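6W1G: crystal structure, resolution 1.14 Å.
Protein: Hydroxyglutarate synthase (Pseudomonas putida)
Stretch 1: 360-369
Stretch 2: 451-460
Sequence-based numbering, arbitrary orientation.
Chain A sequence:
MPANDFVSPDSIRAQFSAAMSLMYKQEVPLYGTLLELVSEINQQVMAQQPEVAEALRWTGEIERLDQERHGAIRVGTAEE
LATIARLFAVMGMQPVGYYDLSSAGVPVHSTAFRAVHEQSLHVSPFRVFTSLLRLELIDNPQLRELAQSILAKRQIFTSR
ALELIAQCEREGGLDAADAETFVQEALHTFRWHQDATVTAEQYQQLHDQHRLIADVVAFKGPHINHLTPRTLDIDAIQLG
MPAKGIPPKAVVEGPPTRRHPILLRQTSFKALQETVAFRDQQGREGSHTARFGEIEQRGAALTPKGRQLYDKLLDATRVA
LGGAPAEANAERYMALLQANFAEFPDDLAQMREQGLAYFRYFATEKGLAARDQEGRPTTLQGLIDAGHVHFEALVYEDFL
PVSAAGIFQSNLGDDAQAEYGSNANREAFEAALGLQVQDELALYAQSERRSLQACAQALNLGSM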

ATOM      1  N   ARG A 360      -3.774   3.403  18.831  1.00  8.93           N
ATOM      2  CA  ARG A 360      -2.599   3.541  19.700  1.00  9.44           C
ATOM      3  C   ARG A 360      -2.902   4.547  20.789  1.00  9.34           C
ATOM      4  O   ARG A 360      -3.588   5.544  20.580  1.00 10.31           O
ATOM      5  CB  ARG A 360      -1.362   3.986  18.884  1.00 11.13           C
ATOM      6  CG  ARG A 360      -0.927   2.958  17.879  1.00 15.78           C
ATOM      7  CD  ARG A 360       0.248   3.501  17.005  1.00 17.27           C
ATOM      8  NE  ARG A 360       1.477   3.513  17.766  1.00 16.53           N
ATOM      9  CZ  ARG A 360       2.463   4.364  17.574  1.00 13.15           C
ATOM     10  NH1 ARG A 360       2.419   5.262  16.620  1.00 14.66           N
ATOM     11  NH2 ARG A 360       3.525   4.298  18.369  1.00 15.79           N
ATOM     12  N   TYR A 361      -2.355   4.252  21.945  1.00  8.88           N
ATOM     13  CA  TYR A 361      -2.558   4.976  23.175  1.00  9.14           C
ATOM     14  C   TYR A 361      -1.245   5.595  23.608  1.00  9.27           C
ATOM     15  O   TYR A 361      -0.205   4.944  23.517  1.00 11.00           O
ATOM     16  CB  TYR A 361      -3.058   4.017  24.260  1.00  9.51           C
ATOM     17  CG  TYR A 361      -4.424   3.450  23.928  1.00  9.53           C
ATOM     18  CD1 TYR A 361      -4.567   2.327  23.093  1.00 10.71           C
ATOM     19  CD2 TYR A 361      -5.567   4.032  24.391  1.00 10.12           C
ATOM     20  CE1 TYR A 361      -5.785   1.796  22.783  1.00 10.88           C
ATOM     21  CE2 TYR A 361      -6.819   3.535  24.074  1.00 11.89           C
ATOM     22  CZ  TYR A 361      -6.926   2.429  23.255  1.00 11.83           C
ATOM     23  OH  TYR A 361      -8.154   1.954  22.972  1.00 15.88           O
ATOM     24  N   PHE A 362      -1.292   6.821  24.139  1.00  9.03           N
ATOM     25  CA  PHE A 362      -0.114   7.587  24.498  1.00  8.88           C
ATOM     26  C   PHE A 362      -0.286   8.267  25.851  1.00  9.66           C
ATOM     27  O   PHE A 362      -1.325   8.852  26.136  1.00 10.21           O
ATOM     28  CB  PHE A 362       0.155   8.661  23.442  1.00 10.00           C
ATOM     29  CG  PHE A 362       0.284   8.093  22.053  1.00 10.52           C
ATOM     30  CD1 PHE A 362       1.451   7.482  21.623  1.00 12.59           C
ATOM     31  CD2 PHE A 362      -0.798   8.103  21.182  1.00 10.61           C
ATOM     32  CE1 PHE A 362       1.548   6.928  20.367  1.00 13.45           C
ATOM     33  CE2 PHE A 362      -0.688   7.532  19.922  1.00 12.61           C
ATOM     34  CZ  PHE A 362       0.470   6.956  19.514  1.00 13.53           C
ATOM     35  N   ALA A 363       0.785   8.255  26.648  1.00 10.66           N
ATOM     36  CA  ALA A 363       0.812   9.064  27.852  1.00 10.42           C
ATOM     37  C   ALA A 363       0.871  10.539  27.488  1.00 11.21           C
ATOM     38  O   ALA A 363       1.693  10.953  26.670  1.00 13.68           O
ATOM     39  CB  ALA A 363       2.056   8.686  28.648  1.00 12.66           C
ATOM     40  N   THR A 364       0.046  11.341  28.122  1.00 11.25           N
ATOM     41  CA  THR A 364       0.058  12.769  27.903  1.00 11.68           C
ATOM     42  C   THR A 364       1.012  13.465  28.866  1.00 11.98           C
ATOM     43  O   THR A 364       1.488  12.908  29.846  1.00 12.70           O
ATOM     44  CB  THR A 364      -1.333  13.365  28.074  1.00 11.39           C
ATOM     45  OG1 THR A 364      -1.650  13.270  29.448  1.00 11.26           O
ATOM     46  CG2 THR A 364      -2.382  12.660  27.237  1.00 13.14           C
ATOM     47  N   GLU A 365       1.272  14.735  28.585  1.00 12.62           N
ATOM     48  CA  GLU A 365       2.076  15.524  29.505  1.00 13.64           C
ATOM     49  C   GLU A 365       1.430  15.566  30.888  1.00 14.83           C
ATOM     50  O   GLU A 365       2.125  15.457  31.916  1.00 14.18           O
ATOM     51  CB  GLU A 365       2.310  16.921  28.969  1.00 17.83           C
ATOM     52  CG  GLU A 365       3.226  16.941  27.774  1.00 23.40           C
ATOM     53  CD  GLU A 365       3.515  18.342  27.276  1.00 34.56           C
ATOM     54  OE1 GLU A 365       3.077  19.299  27.945  1.00 40.38           O
ATOM     55  OE2 GLU A 365       4.187  18.475  26.235  1.00 38.80           O
ATOM     56  N   LYS A 366       0.109  15.749  30.925  1.00 13.43           N
ATOM     57  CA  LYS A 366      -0.602  15.733  32.200  1.00 13.83           C
ATOM     58  C   LYS A 366      -0.430  14.390  32.902  1.00 12.85           C
ATOM     59  O   LYS A 366      -0.205  14.330  34.117  1.00 14.01           O
ATOM     60  CB  LYS A 366      -2.082  16.036  31.962  1.00 14.29           C
ATOM     61  CG  LYS A 366      -2.929  16.042  33.214  1.00 15.45           C
ATOM     62  CD  LYS A 366      -4.370  16.395  32.910  1.00 16.11           C
ATOM     63  CE  LYS A 366      -5.227  16.349  34.125  1.00 21.21           C
ATOM     64  NZ  LYS A 366      -6.608  16.799  33.824  1.00 23.19           N
ATOM     65  N   GLY A 367      -0.572  13.294  32.171  1.00 11.64           N
ATOM     66  CA  GLY A 367      -0.396  12.000  32.783  1.00 10.77           C
ATOM     67  C   GLY A 367       1.000  11.809  33.308  1.00 11.67           C
ATOM     68  O   GLY A 367       1.178  11.282  34.407  1.00 12.38           O
ATOM     69  N   LEU A 368       2.003  12.179  32.523  1.00 12.51           N
ATOM     70  CA  LEU A 368       3.379  11.998  32.970  1.00 13.25           C
ATOM     71  C   LEU A 368       3.636  12.776  34.235  1.00 13.52           C
ATOM     72  O   LEU A 368       4.360  12.295  35.117  1.00 15.23           O
ATOM     73  CB  LEU A 368       4.353  12.450  31.861  1.00 14.58           C
ATOM     74  CG  LEU A 368       4.333  11.503  30.664  1.00 17.24           C
ATOM     75  CD1 LEU A 368       5.027  12.111  29.470  1.00 19.85           C
ATOM     76  CD2 LEU A 368       4.951  10.145  30.969  1.00 19.04           C
ATOM     77  N   ALA A 369       3.115  13.994  34.328  1.00 14.23           N
ATOM     78  CA  ALA A 369       3.371  14.801  35.512  1.00 16.74           C
ATOM     79  C   ALA A 369       2.707  14.229  36.753  1.00 16.60           C
ATOM     80  O   ALA A 369       3.161  14.510  37.869  1.00 18.91           O
ATOM     81  CB  ALA A 369       2.929  16.229  35.250  1.00 18.04           C
ATOM     82  N   SER A 451       1.469  -0.263  22.257  1.00  9.66           N
ATOM     83  CA  SER A 451       1.265   1.110  22.699  1.00 10.85           C
ATOM     84  C   SER A 451       0.727   1.143  24.122  1.00  9.91           C
ATOM     85  O   SER A 451       1.130   2.004  24.926  1.00 10.64           O
ATOM     86  CB  SER A 451       0.341   1.900  21.749  1.00 11.18           C
ATOM     87  OG  SER A 451      -1.033   1.604  21.905  1.00 10.65           O
ATOM     88  N   LEU A 452      -0.179   0.232  24.456  1.00 10.47           N
ATOM     89  CA  LEU A 452      -0.740   0.224  25.799  1.00 10.02           C
ATOM     90  C   LEU A 452       0.326  -0.143  26.821  1.00 11.29           C
ATOM     91  O   LEU A 452       0.369   0.416  27.920  1.00 12.50           O
ATOM     92  CB  LEU A 452      -1.928  -0.745  25.847  1.00 12.26           C
ATOM     93  CG  LEU A 452      -3.195  -0.221  25.213  1.00 12.87           C
ATOM     94  CD1 LEU A 452      -4.103  -1.361  24.835  1.00 16.28           C
ATOM     95  CD2 LEU A 452      -3.884   0.755  26.118  1.00 14.56           C
ATOM     96  N   GLN A 453       1.194  -1.078  26.480  1.00 11.26           N
ATOM     97  CA  GLN A 453       2.267  -1.462  27.402  1.00 12.50           C
ATOM     98  C   GLN A 453       3.222  -0.305  27.624  1.00 12.49           C
ATOM     99  O   GLN A 453       3.669  -0.061  28.746  1.00 14.32           O
ATOM    100  CB  GLN A 453       2.998  -2.666  26.842  1.00 13.12           C
ATOM    101  CG  GLN A 453       2.144  -3.885  26.863  1.00 15.79           C
ATOM    102  CD  GLN A 453       2.865  -5.083  26.336  1.00 18.50           C
ATOM    103  OE1 GLN A 453       3.911  -4.964  25.684  1.00 21.93           O
ATOM    104  NE2 GLN A 453       2.334  -6.262  26.615  1.00 21.46           N
ATOM    105  N   ALA A 454       3.571   0.410  26.565  1.00 12.38           N
ATOM    106  CA  ALA A 454       4.465   1.553  26.691  1.00 14.04           C
ATOM    107  C   ALA A 454       3.819   2.656  27.513  1.00 13.69           C
ATOM    108  O   ALA A 454       4.491   3.334  28.307  1.00 14.73           O
ATOM    109  CB  ALA A 454       4.874   2.062  25.297  1.00 15.66           C
ATOM    110  N   CYS A 455       2.529   2.856  27.334  1.00 12.55           N
ATOM    111  CA  CYS A 455       1.825   3.877  28.083  1.00 13.76           C
ATOM    112  C   CYS A 455       1.795   3.520  29.556  1.00 13.90           C
ATOM    113  O   CYS A 455       2.045   4.369  30.415  1.00 15.49           O
ATOM    114  CB  CYS A 455       0.431   3.967  27.512  1.00 16.76           C
ATOM    115  SG  CYS A 455      -0.569   5.333  28.145  1.00 15.75           S
ATOM    116  N   ALA A 456       1.553   2.244  29.870  1.00 14.33           N
ATOM    117  CA  ALA A 456       1.552   1.830  31.263  1.00 15.84           C
ATOM    118  C   ALA A 456       2.911   2.067  31.919  1.00 15.81           C
ATOM    119  O   ALA A 456       2.990   2.565  33.036  1.00 19.43           O
ATOM    120  CB  ALA A 456       1.153   0.366  31.379  1.00 17.57           C
ATOM    121  N   GLN A 457       3.990   1.725  31.233  1.00 15.96           N
ATOM    122  CA  GLN A 457       5.316   2.000  31.788  1.00 18.38           C
ATOM    123  C   GLN A 457       5.541   3.485  31.970  1.00 18.62           C
ATOM    124  O   GLN A 457       6.051   3.928  33.014  1.00 20.37           O
ATOM    125  CB  GLN A 457       6.339   1.370  30.860  1.00 21.51           C
ATOM    126  CG  GLN A 457       6.337  -0.120  31.028  1.00 27.80           C
ATOM    127  CD  GLN A 457       6.533  -0.561  32.491  1.00 35.34           C
ATOM    128  OE1 GLN A 457       7.452  -0.105  33.175  1.00 34.00           O
ATOM    129  NE2 GLN A 457       5.638  -1.418  32.976  1.00 38.94           N
ATOM    130  N   ALA A 458       5.168   4.287  30.974  1.00 17.79           N
ATOM    131  CA  ALA A 458       5.405   5.723  31.074  1.00 18.07           C
ATOM    132  C   ALA A 458       4.622   6.326  32.234  1.00 16.85           C
ATOM    133  O   ALA A 458       5.103   7.266  32.865  1.00 17.52           O
ATOM    134  CB  ALA A 458       5.057   6.384  29.745  1.00 19.00           C
ATOM    135  N   LEU A 459       3.435   5.788  32.533  1.00 16.05           N
ATOM    136  CA  LEU A 459       2.589   6.326  33.586  1.00 15.08           C
ATOM    137  C   LEU A 459       2.790   5.630  34.904  1.00 17.39           C
ATOM    138  O   LEU A 459       2.061   5.894  35.864  1.00 18.61           O
ATOM    139  CB  LEU A 459       1.132   6.238  33.165  1.00 12.62           C
ATOM    140  CG  LEU A 459       0.776   7.147  31.968  1.00 12.82           C
ATOM    141  CD1 LEU A 459      -0.666   6.999  31.647  1.00 13.88           C
ATOM    142  CD2 LEU A 459       1.121   8.609  32.203  1.00 15.08           C
ATOM    143  N   ASN A 460       3.770   4.730  34.986  1.00 18.34           N
ATOM    144  CA  ASN A 460       4.078   4.084  36.234  1.00 20.91           C
ATOM    145  C   ASN A 460       2.845   3.330  36.741  1.00 20.89           C
ATOM    146  O   ASN A 460       2.449   3.437  37.911  1.00 24.60           O
ATOM    147  CB  ASN A 460       4.622   5.119  37.229  1.00 23.26           C
ATOM    148  CG  ASN A 460       5.261   4.504  38.399  1.00 26.05           C
ATOM    149  OD1 ASN A 460       5.648   3.328  38.377  1.00 26.81           O
ATOM    150  ND2 ASN A 460       5.406   5.282  39.451  1.00 25.86           N
TER
HETATM  151  O   HOH W   1       2.335   4.471  24.042  1.00 14.11           O

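Helix 451-458 runs nearly parallel to strand 360-363, with 12° between their directions and 7.0 Å between axes at closest approach. Ser451 makes the one direct hydrogen bond of the contact. Its CB points toward the strand, and chi1 in the p well places OG to accept from the backbone: Tyr361 N to Ser451 OG is 3.0 Å. Arg360 CA also lies 3.3 Å from Ser451 OG. A water bridges the two backbones, donating to Tyr361 O at 2.6 Å and to Ser451 O at 2.9 Å.

The CA-to-CB bond of Leu452 points sideways to the strand, but the end of the side chain comes nearer. Its CD2 lies over one face of the Tyr361 ring, 3.8 Å from the ring centroid, in a CH-pi contact. One turn on, buried Cys455 points toward the strand. Its SG packs against the backbone, 3.6 Å from Ala363 N.

Ala458 CB meets Ala363 CB at 3.9 Å; two short side chains allow close packing here. Leu368 CD2 also reaches Ala458 CB, at 4.0 Å. Leu459 follows, largely buried. Its CD2 touches Ala363 CB at 3.7 Å and Gly367 C at 3.4 Å. Glycine suits this place: an ideal CB on Gly367 would clash with Leu459 CD2 at 3.0 Å.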